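Local coordinates for protein superoxide dismutase (Acidilobus saccharovorans, PDB 4FFK) that converts superoxide to molecular oxygen and hydrogen peroxide at a mononuclear iron centre, as an iron superoxide dismutase, at residues Thr39-Tyr42 / His43-His47; Pro22-Pro25 / Tyr26-Ala30. All coordinates share one frame; numbering follows the deposited sequence.

In the fold
Contact 2 (22-25 with 26-30) comes first along the chain, in the loop that leads into helix 37-66; contact 1 (39-42 with 43-47) is part of that helix, near its start. Their centres lie about 10 Å apart and they touch. Two probable hydrogen bonds join them, Tyr28 OH to Asp45 OD2 at 2.6 Å and His44 NE2 to Pro22 O at 2.7 Å. Contact 1 is partly buried, built on helical backbone bonds, and carries an iron ligand. Contact 2 lies at the surface and relies on CH-pi packing of leucine and proline against tyrosine rings, with one water bridging its polar atoms.

Contact 1. Residues Thr39-Tyr42 / His43-His47; sequences TLRY and HHDKH. With FE (Fe (III) ion), chain B.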
loop_
_atom_site.group_PDB
_atom_site.type_symbol
_atom_site.label_atom_id
_atom_site.label_comp_id
_atom_site.label_asym_id
_atom_site.label_seq_id
_atom_site.Cartn_x
_atom_site.Cartn_y
_atom_site.Cartn_z
ATOM N N THR A 39 -13.996 22.869 -10.794
ATOM C CA THR A 39 -13.329 21.906 -9.906
ATOM C C THR A 39 -14.183 21.603 -8.696
ATOM O O THR A 39 -14.347 20.435 -8.325
ATOM C CB THR A 39 -11.992 22.420 -9.424
ATOM O OG1 THR A 39 -11.140 22.429 -10.559
ATOM C CG2 THR A 39 -11.468 21.404 -8.281
ATOM N N LEU A 40 -14.753 22.635 -8.068
ATOM C CA LEU A 40 -15.616 22.367 -6.944
ATOM C C LEU A 40 -16.799 21.465 -7.282
ATOM O O LEU A 40 -17.156 20.596 -6.448
ATOM C CB LEU A 40 -16.007 23.627 -6.120
ATOM C CG LEU A 40 -14.821 24.323 -5.437
ATOM C CD1 LEU A 40 -15.316 25.488 -4.584
ATOM C CD2 LEU A 40 -14.037 23.369 -4.506
ATOM N N ARG A 41 -17.393 21.665 -8.458
ATOM C CA ARG A 41 -18.547 20.831 -8.886
ATOM C C ARG A 41 -18.102 19.366 -9.053
ATOM O O ARG A 41 -18.695 18.447 -8.471
ATOM C CB ARG A 41 -19.110 21.335 -10.179
ATOM C CG ARG A 41 -19.982 22.589 -9.933
ATOM C CD ARG A 41 -20.816 22.950 -11.184
ATOM N NE ARG A 41 -20.034 23.039 -12.412
ATOM C CZ ARG A 41 -19.364 24.132 -12.816
ATOM N NH1 ARG A 41 -18.689 24.115 -13.947
ATOM N NH2 ARG A 41 -19.340 25.213 -12.078
ATOM N N TYR A 42 -17.030 19.160 -9.803
ATOM C CA TYR A 42 -16.563 17.773 -9.984
ATOM C C TYR A 42 -16.112 17.202 -8.658
ATOM O O TYR A 42 -16.478 16.109 -8.301
ATOM C CB TYR A 42 -15.445 17.633 -11.017
ATOM C CG TYR A 42 -15.990 17.719 -12.394
ATOM C CD1 TYR A 42 -16.494 16.605 -13.026
ATOM C CD2 TYR A 42 -16.108 18.983 -13.036
ATOM C CE1 TYR A 42 -17.030 16.681 -14.260
ATOM C CE2 TYR A 42 -16.703 19.075 -14.301
ATOM C CZ TYR A 42 -17.132 17.910 -14.905
ATOM O OH TYR A 42 -17.676 17.924 -16.169
ATOM N N HIS A 43 -15.290 17.971 -7.954
ATOM C CA HIS A 43 -14.613 17.480 -6.794
ATOM C C HIS A 43 -15.586 17.198 -5.676
ATOM O O HIS A 43 -15.559 16.120 -5.084
ATOM C CB HIS A 43 -13.569 18.478 -6.354
ATOM C CG HIS A 43 -12.531 17.868 -5.467
ATOM N ND1 HIS A 43 -11.404 18.556 -5.062
ATOM C CD2 HIS A 43 -12.467 16.646 -4.882
ATOM C CE1 HIS A 43 -10.666 17.769 -4.286
ATOM N NE2 HIS A 43 -11.275 16.598 -4.189
ATOM N N HIS A 44 -16.535 18.127 -5.451
ATOM C CA HIS A 44 -17.423 17.925 -4.382
ATOM C C HIS A 44 -18.581 17.030 -4.746
ATOM O O HIS A 44 -18.897 16.124 -3.997
ATOM C CB HIS A 44 -17.944 19.263 -3.805
ATOM C CG HIS A 44 -18.937 19.071 -2.714
ATOM N ND1 HIS A 44 -20.246 18.707 -2.960
ATOM C CD2 HIS A 44 -18.810 19.178 -1.381
ATOM C CE1 HIS A 44 -20.873 18.588 -1.810
ATOM N NE2 HIS A 44 -20.022 18.854 -0.837
ATOM N N ASP A 45 -19.207 17.281 -5.883
ATOM C CA ASP A 45 -20.504 16.700 -6.149
ATOM C C ASP A 45 -20.310 15.392 -6.848
ATOM O O ASP A 45 -21.260 14.623 -6.972
ATOM C CB ASP A 45 -21.327 17.541 -7.151
ATOM C CG ASP A 45 -21.674 18.907 -6.664
ATOM O OD1 ASP A 45 -22.017 19.785 -7.546
ATOM O OD2 ASP A 45 -21.649 19.122 -5.464
ATOM N N LYS A 46 -19.091 15.124 -7.342
ATOM C CA LYS A 46 -18.870 13.837 -7.981
ATOM C C LYS A 46 -17.857 12.997 -7.229
ATOM O O LYS A 46 -18.199 11.931 -6.752
ATOM C CB LYS A 46 -18.485 13.997 -9.428
ATOM C CG LYS A 46 -19.601 14.728 -10.181
ATOM C CD LYS A 46 -19.252 14.710 -11.593
ATOM C CE LYS A 46 -20.517 14.418 -12.362
ATOM N NZ LYS A 46 -20.939 15.657 -12.986
ATOM N N HIS A 47 -16.648 13.509 -7.053
ATOM C CA HIS A 47 -15.637 12.658 -6.367
ATOM C C HIS A 47 -16.010 12.458 -4.939
ATOM O O HIS A 47 -16.088 11.333 -4.500
ATOM C CB HIS A 47 -14.234 13.306 -6.430
ATOM C CG HIS A 47 -13.682 13.320 -7.786
ATOM N ND1 HIS A 47 -13.231 12.169 -8.407
ATOM C CD2 HIS A 47 -13.552 14.319 -8.683
ATOM C CE1 HIS A 47 -12.830 12.472 -9.632
ATOM N NE2 HIS A 47 -13.013 13.766 -9.819
HETATM FE FE FE B . -10.291 14.789 -3.733
HETATM O O HOH W 1 -9.157 13.160 -3.215
#
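The iron site of the Fe/Mn superoxide dismutase fold takes its first ligand from helix 37-66, where His44 N bonds to Leu40 O at 2.7 Å and the ring of the preceding residue, His43, reaches the metal. CG of His43 stands anti to the backbone N (chi1 -161°), which carries the imidazole away from the preceding turn and sets NE2 2.1 Å from the iron(III) ion. Water 1 is also a ligand, and His92, Asp178 and His182 complete the site.

The helix is regular as far as Asp45, whose N bonds to Arg41 O, and then widens. Tyr42 O accepts two backbone donors: Lys46 N at 3.0 Å, from well above the carbonyl plane, and His47 N at 2.9 Å, almost in line with the C=O bond. The second of these closes a pi-type turn. Alongside it, the side chains of Tyr42 and Lys46 run in the same direction, and Lys46 CD rests 3.6 Å from Tyr42 CD1, approaching the ring obliquely. His47 directs CD2 toward Tyr42 O at 3.5 Å.

On another side of the helix, the ring of His44 donates from ND1 to Asp45 OD2 at 2.9 Å, meeting the carboxylate on its anti side. NE2 of the same ring bonds to Pro22 O, and Asp45 OD2 is also bonded by Tyr28 OH.

Both ring nitrogens of His44 are therefore engaged, which fixes its rotation and ties the helix to the preceding loop. Carbonyl oxygens only accept, so this is consistent with a doubly protonated, cationic imidazole beside the Asp45 carboxylate. The same short stretch presents His43 to the iron ion, while His47, stacked on the iron ligand His182, bonds through NE2 to Tyr185 OH of the second subunit.

Contact 2. Residues Pro22-Pro25 / Tyr26-Ala30; sequences PPLP and YNYDA
With CG anti to the backbone N (chi1 -153°), the side chain of Leu24 extends forward along the chain and enters between the rings of Tyr26 and Tyr28. Tyr26 has an unusual first torsion of 31°, which places CG between the backbone N and the carbonyl carbon, and the ring then lies alongside Pro25.

The two methyl groups of Leu24 then part. CD2 sits over the centre of the Tyr28 ring, 3.6 Å from the centroid and only 7° off the ring normal, a well-aligned CH-pi contact. CG meets Tyr26 obliquely, 3.5 Å from CE1, and CD1 lies 3.8 Å from the same CE1. Pro25 lies side by side with Tyr26, its CD over one face of the ring at 3.8 Å from the centroid and displaced toward the rim.

Tyr28 belongs to a type I turn running from Asn27 to Ala30, closed by Ala30 N bonding to Asn27 O. Leu24 also packs on Leu40 and His44 of helix 37-66 and on Trp96 of helix 75-97, while Tyr26 OH bonds to Trp96 O.

Water 2 accepts from Leu24 N at 2.9 Å and donates to Tyr28 OH, which probably leaves the phenol hydrogen for Asp45 OD2 of helix 37-66. The ring faced by Leu24 is thus also tied at its hydroxyl, through water to the loop backbone and directly to the helix.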
loop_
_atom_site.group_PDB
_atom_site.type_symbol
_atom_site.label_atom_id
_atom_site.label_comp_id
_atom_site.label_asym_id
_atom_site.label_seq_id
_atom_site.Cartn_x
_atom_site.Cartn_y
_atom_site.Cartn_z
ATOM N N PRO A 22 -21.882 16.196 2.870
ATOM C CA PRO A 22 -22.110 17.497 3.467
ATOM C C PRO A 22 -22.112 18.608 2.389
ATOM O O PRO A 22 -21.483 18.482 1.380
ATOM C CB PRO A 22 -20.935 17.650 4.439
ATOM C CG PRO A 22 -19.820 16.970 3.730
ATOM C CD PRO A 22 -20.466 15.769 3.021
ATOM N N PRO A 23 -22.872 19.687 2.608
ATOM C CA PRO A 23 -22.866 20.805 1.669
ATOM C C PRO A 23 -21.478 21.495 1.657
ATOM O O PRO A 23 -20.844 21.569 2.685
ATOM C CB PRO A 23 -23.901 21.746 2.268
ATOM C CG PRO A 23 -23.895 21.451 3.748
ATOM C CD PRO A 23 -23.557 19.985 3.871
ATOM N N LEU A 24 -21.010 21.959 0.512
ATOM C CA LEU A 24 -19.872 22.866 0.484
ATOM C C LEU A 24 -20.082 24.015 1.529
ATOM O O LEU A 24 -21.209 24.462 1.750
ATOM C CB LEU A 24 -19.708 23.388 -0.932
ATOM C CG LEU A 24 -18.334 23.818 -1.380
ATOM C CD1 LEU A 24 -17.301 22.578 -1.356
ATOM C CD2 LEU A 24 -18.418 24.420 -2.807
ATOM N N PRO A 25 -19.030 24.418 2.247
ATOM C CA PRO A 25 -19.204 25.477 3.254
ATOM C C PRO A 25 -19.211 26.924 2.675
ATOM O O PRO A 25 -18.941 27.871 3.421
ATOM C CB PRO A 25 -17.988 25.298 4.186
ATOM C CG PRO A 25 -17.329 24.020 3.779
ATOM C CD PRO A 25 -17.686 23.830 2.322
ATOM N N TYR A 26 -19.487 27.054 1.375
ATOM C CA TYR A 26 -19.393 28.307 0.622
ATOM C C TYR A 26 -19.946 27.948 -0.743
ATOM O O TYR A 26 -20.116 26.771 -1.085
ATOM C CB TYR A 26 -17.945 28.835 0.514
ATOM C CG TYR A 26 -16.914 27.729 0.502
ATOM C CD1 TYR A 26 -16.672 27.007 -0.660
ATOM C CD2 TYR A 26 -16.210 27.391 1.664
ATOM C CE1 TYR A 26 -15.716 25.955 -0.681
ATOM C CE2 TYR A 26 -15.266 26.351 1.662
ATOM C CZ TYR A 26 -15.038 25.644 0.494
ATOM O OH TYR A 26 -14.139 24.592 0.494
ATOM N N ASN A 27 -20.254 28.955 -1.541
ATOM C CA ASN A 27 -20.726 28.697 -2.866
ATOM C C ASN A 27 -19.547 28.216 -3.685
ATOM O O ASN A 27 -18.363 28.397 -3.306
ATOM C CB ASN A 27 -21.298 29.982 -3.448
ATOM C CG ASN A 27 -20.498 31.185 -3.015
ATOM O OD1 ASN A 27 -20.858 31.884 -2.052
ATOM N ND2 ASN A 27 -19.362 31.385 -3.654
ATOM N N TYR A 28 -19.882 27.669 -4.831
ATOM C CA TYR A 28 -18.928 26.991 -5.679
ATOM C C TYR A 28 -17.916 27.847 -6.387
ATOM O O TYR A 28 -16.924 27.331 -6.885
ATOM C CB TYR A 28 -19.695 26.143 -6.677
ATOM C CG TYR A 28 -20.264 24.895 -6.044
ATOM C CD1 TYR A 28 -21.273 24.967 -5.086
ATOM C CD2 TYR A 28 -19.759 23.641 -6.373
ATOM C CE1 TYR A 28 -21.788 23.846 -4.492
ATOM C CE2 TYR A 28 -20.263 22.496 -5.798
ATOM C CZ TYR A 28 -21.264 22.593 -4.853
ATOM O OH TYR A 28 -21.781 21.474 -4.287
ATOM N N ASP A 29 -18.143 29.148 -6.470
ATOM C CA ASP A 29 -17.085 29.982 -6.992
ATOM C C ASP A 29 -16.382 30.760 -5.884
ATOM O O ASP A 29 -15.582 31.655 -6.159
ATOM C CB ASP A 29 -17.616 30.898 -8.100
ATOM C CG ASP A 29 -18.821 31.656 -7.658
ATOM O OD1 ASP A 29 -18.878 31.975 -6.452
ATOM O OD2 ASP A 29 -19.699 31.924 -8.502
ATOM N N ALA A 30 -16.618 30.372 -4.633
ATOM C CA ALA A 30 -16.067 31.085 -3.506
ATOM C C ALA A 30 -14.537 31.039 -3.480
ATOM O O ALA A 30 -13.905 31.913 -2.915
ATOM C CB ALA A 30 -16.614 30.548 -2.230
HETATM O O HOH W 2 -22.552 21.499 -1.914
#